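Serine protease pet (PDB 4OM9) is a secreted autotransporter enterotoxin of enteroaggregative Escherichia coli, a serine protease that probably cleaves the host cytoskeletal protein alpha-fodrin. Local coordinates at residues Asp12-Ala17 / Asp522-Arg527; Gly518-His523 / Pro574-Arg579. All blocks are in the same frame, centred on the assembly; numbering follows the deposited sequence.

Contact 1 of 2, residues Asp12-Ala17 / Asp522-Arg527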
loop_
_atom_site.group_PDB
_atom_site.type_symbol
_atom_site.label_atom_id
_atom_site.label_comp_id
_atom_site.label_asym_id
_atom_site.label_seq_id
_atom_site.Cartn_x
_atom_site.Cartn_y
_atom_site.Cartn_z
ATOM N N ASP A 12 -22.356 6.382 -4.498
ATOM C CA ASP A 12 -21.506 7.238 -5.316
ATOM C C ASP A 12 -21.598 8.726 -4.939
ATOM O O ASP A 12 -20.581 9.425 -4.900
ATOM C CB ASP A 12 -21.845 7.054 -6.796
ATOM C CG ASP A 12 -21.423 5.694 -7.321
ATOM O OD1 ASP A 12 -20.495 5.099 -6.729
ATOM O OD2 ASP A 12 -21.998 5.228 -8.335
ATOM N N TYR A 13 -22.810 9.209 -4.673
ATOM C CA TYR A 13 -22.977 10.590 -4.249
ATOM C C TYR A 13 -22.284 10.844 -2.918
ATOM O O TYR A 13 -21.731 11.915 -2.694
ATOM C CB TYR A 13 -24.459 10.952 -4.135
ATOM C CG TYR A 13 -25.217 10.955 -5.442
ATOM C CD1 TYR A 13 -25.245 12.090 -6.247
ATOM C CD2 TYR A 13 -25.914 9.825 -5.869
ATOM C CE1 TYR A 13 -25.945 12.105 -7.453
ATOM C CE2 TYR A 13 -26.610 9.821 -7.070
ATOM C CZ TYR A 13 -26.629 10.969 -7.857
ATOM O OH TYR A 13 -27.321 10.973 -9.050
ATOM N N LEU A 14 -22.327 9.849 -2.044
ATOM C CA LEU A 14 -21.735 9.923 -0.708
ATOM C C LEU A 14 -20.217 9.867 -0.760
ATOM O O LEU A 14 -19.540 10.620 -0.066
ATOM C CB LEU A 14 -22.257 8.781 0.146
ATOM C CG LEU A 14 -23.577 8.931 0.897
ATOM C CD1 LEU A 14 -24.563 9.761 0.162
ATOM C CD2 LEU A 14 -24.170 7.578 1.185
ATOM N N ASP A 15 -19.690 8.961 -1.585
ATOM C CA ASP A 15 -18.242 8.824 -1.761
ATOM C C ASP A 15 -17.636 10.161 -2.187
ATOM O O ASP A 15 -16.570 10.550 -1.704
ATOM C CB ASP A 15 -17.897 7.747 -2.809
ATOM C CG ASP A 15 -17.665 6.356 -2.204
ATOM O OD1 ASP A 15 -17.628 6.216 -0.971
ATOM O OD2 ASP A 15 -17.521 5.383 -2.995
ATOM N N LEU A 16 -18.320 10.850 -3.096
ATOM C CA LEU A 16 -17.818 12.109 -3.627
ATOM C C LEU A 16 -17.800 13.189 -2.548
ATOM O O LEU A 16 -16.836 13.936 -2.444
ATOM C CB LEU A 16 -18.657 12.573 -4.821
ATOM C CG LEU A 16 -18.332 13.926 -5.459
ATOM C CD1 LEU A 16 -16.859 14.069 -5.799
ATOM C CD2 LEU A 16 -19.177 14.126 -6.706
ATOM N N ALA A 17 -18.870 13.268 -1.762
ATOM C CA ALA A 17 -18.991 14.335 -0.773
ATOM C C ALA A 17 -18.000 14.107 0.355
ATOM O O ALA A 17 -17.534 15.048 0.967
ATOM C CB ALA A 17 -20.416 14.422 -0.213
ATOM N N ASP A 522 -11.450 2.683 1.688
ATOM C CA ASP A 522 -12.655 3.024 2.453
ATOM C C ASP A 522 -13.719 3.694 1.581
ATOM O O ASP A 522 -13.403 4.503 0.708
ATOM C CB ASP A 522 -12.322 3.952 3.632
ATOM C CG ASP A 522 -11.257 3.382 4.547
ATOM O OD1 ASP A 522 -11.538 2.357 5.196
ATOM O OD2 ASP A 522 -10.154 3.960 4.635
ATOM N N HIS A 523 -14.974 3.340 1.822
ATOM C CA HIS A 523 -16.083 3.998 1.177
ATOM C C HIS A 523 -17.019 4.533 2.239
ATOM O O HIS A 523 -16.953 4.150 3.418
ATOM C CB HIS A 523 -16.838 3.048 0.223
ATOM C CG HIS A 523 -16.000 2.534 -0.898
ATOM N ND1 HIS A 523 -16.025 3.083 -2.167
ATOM C CD2 HIS A 523 -15.066 1.547 -0.943
ATOM C CE1 HIS A 523 -15.176 2.446 -2.944
ATOM N NE2 HIS A 523 -14.573 1.511 -2.224
ATOM N N ALA A 524 -17.883 5.445 1.806
ATOM C CA ALA A 524 -18.934 5.971 2.646
ATOM C C ALA A 524 -19.952 4.872 2.891
ATOM O O ALA A 524 -20.090 3.938 2.088
ATOM C CB ALA A 524 -19.601 7.181 1.978
ATOM N N ILE A 525 -20.669 4.985 3.998
ATOM C CA ILE A 525 -21.817 4.131 4.230
ATOM C C ILE A 525 -23.031 5.025 4.425
ATOM O O ILE A 525 -22.910 6.243 4.430
ATOM C CB ILE A 525 -21.616 3.227 5.447
ATOM C CG1 ILE A 525 -21.606 4.060 6.735
ATOM C CG2 ILE A 525 -20.318 2.405 5.303
ATOM C CD1 ILE A 525 -21.251 3.241 7.961
ATOM N N PHE A 526 -24.196 4.416 4.580
ATOM C CA PHE A 526 -25.428 5.165 4.726
ATOM C C PHE A 526 -25.722 5.465 6.189
ATOM O O PHE A 526 -26.353 6.482 6.499
ATOM C CB PHE A 526 -26.586 4.394 4.111
ATOM C CG PHE A 526 -26.314 3.897 2.716
ATOM C CD1 PHE A 526 -26.143 4.794 1.667
ATOM C CD2 PHE A 526 -26.257 2.538 2.450
ATOM C CE1 PHE A 526 -25.898 4.351 0.390
ATOM C CE2 PHE A 526 -26.018 2.090 1.183
ATOM C CZ PHE A 526 -25.835 3.000 0.147
ATOM N N ARG A 527 -25.256 4.584 7.083
ATOM C CA ARG A 527 -25.576 4.670 8.512
ATOM C C ARG A 527 -24.646 3.764 9.330
ATOM O O ARG A 527 -24.490 2.586 9.003
ATOM C CB ARG A 527 -27.048 4.286 8.740
ATOM C CG ARG A 527 -27.548 4.457 10.172
ATOM C CD ARG A 527 -28.993 3.974 10.328
ATOM N NE ARG A 527 -29.136 2.529 10.134
ATOM C CZ ARG A 527 -30.265 1.920 9.768
ATOM N NH1 ARG A 527 -31.368 2.624 9.544
ATOM N NH2 ARG A 527 -30.292 0.603 9.623
#
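Asp15, on the helix 10-17, meets His523 and Ala524 of the loop 522-527 with both oxygens of its carboxylate. Its CB leaves the helix at a slant to the loop, and CG turns the group inward, coming within 3.7 Å of His523 ND1. From there the two oxygens diverge. OD1 accepts the backbone N-H of Ala524 at 2.9 Å, nearly in line with its own C-O bond, and the N-H...O angle of 174° shows a straight bond. OD2 accepts a hydrogen bond from His523 ND1, also at 2.9 Å from that nitrogen; the donor arrives on the syn side, and OD2 lies practically in the imidazole plane although carboxylate and ring planes differ by 37°.

Leu14, the preceding residue of the helix, supplies the apolar half. Its CB rests on Ala524 CB at 3.6 Å, while CD2 reaches Phe526 CD1 at 3.4 Å, the two side chains crossing at about a right angle. Helix 543-550 packs against Phe526 as well.

Two straight bonds fix the rotation of the buried carboxylate; separately, Arg11 NE makes a long, weak ion pair with Asp15 OD2. A carboxylate at each ring nitrogen of His523, Asp15 at ND1 and Asp575 at NE2, would favour a protonated imidazole, though the NE2 to Asp575 OD2 approach is too short to be trusted and no charge is seen.

Contact 2 of 2, residues Gly518-His523 / Pro574-Arg579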
loop_
_atom_site.group_PDB
_atom_site.type_symbol
_atom_site.label_atom_id
_atom_site.label_comp_id
_atom_site.label_asym_id
_atom_site.label_seq_id
_atom_site.Cartn_x
_atom_site.Cartn_y
_atom_site.Cartn_z
ATOM N N GLY A 518 -2.062 -4.911 1.886
ATOM C CA GLY A 518 -2.598 -3.660 1.385
ATOM C C GLY A 518 -3.805 -3.184 2.187
ATOM O O GLY A 518 -4.252 -3.836 3.135
ATOM N N HIS A 519 -4.353 -2.043 1.799
ATOM C CA HIS A 519 -5.499 -1.498 2.515
ATOM C C HIS A 519 -6.720 -1.431 1.607
ATOM O O HIS A 519 -6.664 -0.894 0.487
ATOM C CB HIS A 519 -5.170 -0.105 3.098
ATOM C CG HIS A 519 -6.364 0.626 3.638
ATOM N ND1 HIS A 519 -6.996 0.263 4.814
ATOM C CD2 HIS A 519 -7.042 1.703 3.165
ATOM C CE1 HIS A 519 -8.016 1.077 5.028
ATOM N NE2 HIS A 519 -8.062 1.962 4.045
ATOM N N ALA A 520 -7.817 -2.018 2.074
ATOM C CA ALA A 520 -9.060 -1.992 1.314
ATOM C C ALA A 520 -9.567 -0.556 1.328
ATOM O O ALA A 520 -9.693 0.062 2.400
ATOM C CB ALA A 520 -10.091 -2.941 1.904
ATOM N N THR A 521 -9.814 -0.008 0.148
ATOM C CA THR A 521 -10.190 1.405 0.054
ATOM C C THR A 521 -11.464 1.667 0.847
ATOM O O THR A 521 -12.416 0.929 0.760
ATOM C CB THR A 521 -10.321 1.810 -1.413
ATOM O OG1 THR A 521 -9.007 1.804 -1.989
ATOM C CG2 THR A 521 -10.948 3.213 -1.565
ATOM N N ASP A 522 -11.450 2.683 1.688
ATOM C CA ASP A 522 -12.655 3.024 2.453
ATOM C C ASP A 522 -13.719 3.694 1.581
ATOM O O ASP A 522 -13.403 4.503 0.708
ATOM C CB ASP A 522 -12.322 3.952 3.632
ATOM C CG ASP A 522 -11.257 3.382 4.547
ATOM O OD1 ASP A 522 -11.538 2.357 5.196
ATOM O OD2 ASP A 522 -10.154 3.960 4.635
ATOM N N HIS A 523 -14.974 3.340 1.822
ATOM C CA HIS A 523 -16.083 3.998 1.177
ATOM C C HIS A 523 -17.019 4.533 2.239
ATOM O O HIS A 523 -16.953 4.150 3.418
ATOM C CB HIS A 523 -16.838 3.048 0.223
ATOM C CG HIS A 523 -16.000 2.534 -0.898
ATOM N ND1 HIS A 523 -16.025 3.083 -2.167
ATOM C CD2 HIS A 523 -15.066 1.547 -0.943
ATOM C CE1 HIS A 523 -15.176 2.446 -2.944
ATOM N NE2 HIS A 523 -14.573 1.511 -2.224
ATOM N N PRO A 574 -12.799 -4.871 -5.318
ATOM C CA PRO A 574 -11.562 -4.956 -6.103
ATOM C C PRO A 574 -10.605 -3.821 -5.810
ATOM O O PRO A 574 -9.443 -3.872 -6.203
ATOM C CB PRO A 574 -12.073 -4.866 -7.545
ATOM C CG PRO A 574 -13.263 -3.913 -7.416
ATOM C CD PRO A 574 -13.917 -4.298 -6.103
ATOM N N ASP A 575 -11.083 -2.792 -5.124
ATOM C CA ASP A 575 -10.291 -1.588 -4.960
ATOM C C ASP A 575 -9.450 -1.627 -3.688
ATOM O O ASP A 575 -9.953 -1.430 -2.581
ATOM C CB ASP A 575 -11.192 -0.344 -4.979
ATOM C CG ASP A 575 -12.498 -0.545 -4.213
ATOM O OD1 ASP A 575 -13.148 -1.593 -4.404
ATOM O OD2 ASP A 575 -12.883 0.355 -3.433
ATOM N N TRP A 576 -8.156 -1.865 -3.883
ATOM C CA TRP A 576 -7.185 -1.997 -2.809
ATOM C C TRP A 576 -5.980 -1.121 -3.070
ATOM O O TRP A 576 -5.442 -1.097 -4.197
ATOM C CB TRP A 576 -6.709 -3.459 -2.653
ATOM C CG TRP A 576 -7.739 -4.358 -2.053
ATOM C CD1 TRP A 576 -8.882 -4.804 -2.647
ATOM C CD2 TRP A 576 -7.728 -4.908 -0.739
ATOM N NE1 TRP A 576 -9.586 -5.594 -1.779
ATOM C CE2 TRP A 576 -8.900 -5.676 -0.602
ATOM C CE3 TRP A 576 -6.844 -4.815 0.346
ATOM C CZ2 TRP A 576 -9.208 -6.357 0.569
ATOM C CZ3 TRP A 576 -7.159 -5.484 1.508
ATOM C CH2 TRP A 576 -8.329 -6.245 1.612
ATOM N N GLU A 577 -5.528 -0.462 -2.007
ATOM C CA GLU A 577 -4.295 0.297 -2.042
ATOM C C GLU A 577 -3.086 -0.593 -1.758
ATOM O O GLU A 577 -3.026 -1.286 -0.746
ATOM C CB GLU A 577 -4.363 1.452 -1.041
ATOM C CG GLU A 577 -5.144 2.654 -1.577
ATOM C CD GLU A 577 -6.141 3.196 -0.584
ATOM O OE1 GLU A 577 -5.892 3.065 0.634
ATOM O OE2 GLU A 577 -7.176 3.744 -1.015
ATOM N N THR A 578 -2.119 -0.554 -2.661
ATOM C CA THR A 578 -0.877 -1.289 -2.499
ATOM C C THR A 578 0.046 -0.529 -1.563
ATOM O O THR A 578 0.170 0.697 -1.666
ATOM C CB THR A 578 -0.203 -1.514 -3.851
ATOM O OG1 THR A 578 -1.105 -2.251 -4.673
ATOM C CG2 THR A 578 1.106 -2.300 -3.697
ATOM N N ARG A 579 0.679 -1.251 -0.645
ATOM C CA ARG A 579 1.472 -0.625 0.395
ATOM C C ARG A 579 2.911 -1.083 0.277
ATOM O O ARG A 579 3.154 -2.223 -0.128
ATOM C CB ARG A 579 0.910 -0.961 1.783
ATOM C CG ARG A 579 -0.512 -0.478 1.993
ATOM C CD ARG A 579 -0.576 1.047 1.869
ATOM N NE ARG A 579 -1.754 1.593 2.535
ATOM C CZ ARG A 579 -2.353 2.724 2.166
ATOM N NH1 ARG A 579 -1.865 3.417 1.147
ATOM N NH2 ARG A 579 -3.429 3.162 2.810
HETATM O O HOH W 1 -9.164 4.334 1.712
#
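The indole of Trp576 carries Ala520 on one face: the methyl CB stands 3.6 Å from the centroid of the six-membered ring, only 7° off its normal, a clear CH-pi contact. Gly518 O lies at the indole edge, 3.7 Å from CZ3, and NE1 is bonded to Gln573 O; Arg597 adds a cation-pi contact. The imidazole of His519 has Glu577 OE1 at its edge, 3.1 Å from CD2, and NE2 donates to Asp522 OD2, which is met from above the carboxylate plane. ND1 of the same ring pairs with Asp499. The guanidinium of Arg579 runs beside this imidazole, their planes 8° apart, and receives Glu577 CB over one face; Arg579 NE is hydrogen-bonded to Asp499 O.

Between the backbones, His519 and Glu577 form an antiparallel hydrogen-bonded pair, His519 N to Glu577 O at 3.0 Å and Glu577 N to His519 O at 2.8 Å. Ala520 and Trp576 follow as a non-hydrogen-bonded pair, and Thr521 N reaches Asp575 O beyond it. Thr521 OG1, anti to its carbonyl carbon, donates to Glu577 OE2 at 2.8 Å. Asp575 and His523 meet tip to tip, ring and carboxylate planes 75° apart; NE2 and OD2 are modelled so close that the length is doubtful.

The antiparallel pairing is a local departure from the predominantly parallel stacking of strands in the right-handed beta-helix of autotransporter passenger domains: the chain leaves strand 514-520, makes an excursion of 55 residues containing two helices, and returns antiparallel on strand 576-583.

Overall arrangement
Contacts 1 and 2 share Asp522 and His523, and their centres are about 15 Å apart. Contact 2 lies about 7 Å from the centre of the chain, on the beta-helix; contact 1, about 22 Å from that centre, lies where the excursion from the beta-helix meets helix 10-17, in the N-terminal region assigned to the immunoglobulin A1 protease family. His523 belongs to both contacts, so a single imidazole spans them. Asp522, beside it, also bonds Ser625. Together the two contacts join the protease part to the beta-helix, contact 1 from the side of helix 10-17 and contact 2 from the side of strand 576-583.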